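Local coordinates for protein prephenate dehydratase (Arthrobacter aurescens, PDB 3MWB) that probably converts prephenate to phenylpyruvate, with loss of carbon dioxide and water, in phenylalanine biosynthesis, and binds phenylalanine in its ACT domain, at residues A54-E60 / T182-S188. Where two conformers were deposited one is given. Numbering follows the deposited sequence.
Sequences AAMVPIE and TRFILVS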
# COMPACT_ATOMS: atom_id res chain seq x y z
N ALA A 54 33.57 6.26 22.58
CA ALA A 54 32.14 6.02 22.49
C ALA A 54 31.44 6.83 23.57
O ALA A 54 32.05 7.18 24.58
CB ALA A 54 31.85 4.54 22.64
N ALA A 55 30.16 7.10 23.36
CA ALA A 55 29.38 7.87 24.31
C ALA A 55 28.15 7.06 24.70
O ALA A 55 27.47 6.53 23.83
CB ALA A 55 28.95 9.19 23.69
N MSE A 56 27.87 6.96 26.00
CA MSE A 56 26.73 6.22 26.51
C MSE A 56 25.59 7.19 26.84
O MSE A 56 25.69 8.00 27.77
CB MSE A 56 27.11 5.42 27.75
CG MSE A 56 25.98 4.50 28.26
SE MSE A 56 25.57 3.01 27.01
CE MSE A 56 27.03 1.76 27.33
N VAL A 57 24.50 7.08 26.08
CA VAL A 57 23.40 8.02 26.20
C VAL A 57 22.07 7.29 26.25
O VAL A 57 21.93 6.23 25.63
CB VAL A 57 23.43 9.09 25.06
CG1 VAL A 57 24.70 9.95 25.16
CG2 VAL A 57 23.32 8.43 23.67
N PRO A 58 21.08 7.85 26.97
CA PRO A 58 19.79 7.17 27.07
C PRO A 58 18.96 7.39 25.81
O PRO A 58 19.09 8.43 25.15
CB PRO A 58 19.12 7.86 28.26
CG PRO A 58 19.65 9.27 28.22
CD PRO A 58 21.04 9.19 27.61
N ILE A 59 18.10 6.43 25.49
CA ILE A 59 17.24 6.56 24.31
C ILE A 59 15.78 6.23 24.59
O ILE A 59 14.92 6.54 23.77
CB ILE A 59 17.76 5.76 23.08
CG1 ILE A 59 17.03 6.25 21.81
CG2 ILE A 59 17.63 4.24 23.33
CD1 ILE A 59 17.59 5.83 20.46
N GLU A 60 15.49 5.60 25.73
CA GLU A 60 14.11 5.36 26.16
C GLU A 60 14.02 5.20 27.69
O GLU A 60 14.81 4.48 28.30
CB GLU A 60 13.51 4.13 25.45
CG GLU A 60 12.05 3.82 25.81
CD GLU A 60 10.99 4.55 24.96
OE1 GLU A 60 11.34 5.23 23.97
OE2 GLU A 60 9.77 4.42 25.28
N THR A 182 15.62 1.29 31.55
CA THR A 182 16.05 2.34 30.64
C THR A 182 16.83 1.73 29.49
O THR A 182 17.67 0.84 29.69
CB THR A 182 16.92 3.40 31.38
OG1 THR A 182 16.17 3.94 32.47
CG2 THR A 182 17.35 4.55 30.43
N ARG A 183 16.54 2.18 28.28
CA ARG A 183 17.30 1.76 27.13
C ARG A 183 18.36 2.81 26.87
O ARG A 183 18.07 4.02 26.83
CB ARG A 183 16.39 1.58 25.93
CG ARG A 183 16.98 0.70 24.84
CD ARG A 183 16.02 0.50 23.69
NE ARG A 183 16.84 0.26 22.52
CZ ARG A 183 16.91 1.03 21.44
NH1 ARG A 183 16.13 2.08 21.28
NH2 ARG A 183 17.73 0.68 20.50
N PHE A 184 19.60 2.35 26.76
CA PHE A 184 20.73 3.20 26.43
C PHE A 184 21.35 2.75 25.10
O PHE A 184 21.19 1.59 24.70
CB PHE A 184 21.82 3.10 27.52
CG PHE A 184 21.37 3.57 28.89
CD1 PHE A 184 20.74 2.69 29.78
CD2 PHE A 184 21.63 4.88 29.29
CE1 PHE A 184 20.35 3.11 31.06
CE2 PHE A 184 21.24 5.33 30.56
CZ PHE A 184 20.60 4.44 31.46
N ILE A 185 22.09 3.65 24.46
CA ILE A 185 22.88 3.30 23.29
C ILE A 185 24.31 3.79 23.46
O ILE A 185 24.57 4.82 24.08
CB ILE A 185 22.26 3.82 21.94
CG1 ILE A 185 21.93 5.32 22.03
CG2 ILE A 185 21.04 2.98 21.56
CD1 ILE A 185 21.54 5.97 20.71
N LEU A 186 25.25 3.01 22.94
CA LEU A 186 26.66 3.38 22.96
C LEU A 186 27.04 3.76 21.53
O LEU A 186 26.91 2.96 20.63
CB LEU A 186 27.52 2.20 23.44
CG LEU A 186 29.01 2.41 23.73
CD1 LEU A 186 29.23 3.35 24.93
CD2 LEU A 186 29.67 1.05 23.99
N VAL A 187 27.49 4.98 21.35
CA VAL A 187 27.62 5.54 20.02
C VAL A 187 29.08 5.89 19.70
O VAL A 187 29.72 6.56 20.48
CB VAL A 187 26.74 6.79 19.90
CG1 VAL A 187 26.82 7.34 18.51
CG2 VAL A 187 25.27 6.43 20.26
N SER A 188 29.58 5.45 18.55
CA SER A 188 30.96 5.76 18.14
C SER A 188 30.98 6.43 16.77
O SER A 188 29.93 6.56 16.12
CB SER A 188 31.80 4.49 18.10
OG SER A 188 31.80 3.84 19.36
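Start at the S188 end, where strands 54-60 and 182-188 run antiparallel in regular pairing. A55 and V187 exchange both backbone hydrogen bonds (A55 N to V187 O 3.0 Å, V187 N to A55 O 2.9 Å), and V57 and I185 do the same, with I185 N to V57 O at 2.8 Å. Beyond P58, which has no amide hydrogen to give, the ladder slips by one residue. I59 N and E60 N both donate to R183 O, at 2.8 and 3.2 Å, and R183 N returns a bond to E60 O: a classic beta bulge. I59, with psi near -14°, is the extra residue, and its side chain turns toward the partner strand. With chi1 and chi2 both t, it extends CD1 to 4.0 Å from I185 CD1, while I59 CG2 lies over one face of the R183 guanidinium, 3.3 Å from NH1. R183 itself is stretched out and makes a salt bridge to E85.

V57 lies on the same face as R183 and I185, and its m rotamer brings CG2 within 3.8 Å of I185 CG1. On the opposite face, selenomethionine M56 (t, p, p) bends across toward strand 182-188, setting SE 3.8 Å from F184 CB and CE 3.6 Å from L186 CD1. F184, chi1 m, lays its ring beside P58, CE2 to CB 4.0 Å.

Strand 54-60 is the central strand of the five-stranded mixed sheet of the dehydratase domain, a periplasmic-binding-protein-like fold, and 182-188 is the interior strand beside it. Strand 8-12 flanks 54-60, strand 81-89 flanks 182-188, and helix 40-48 packs over A55, V57 and V187.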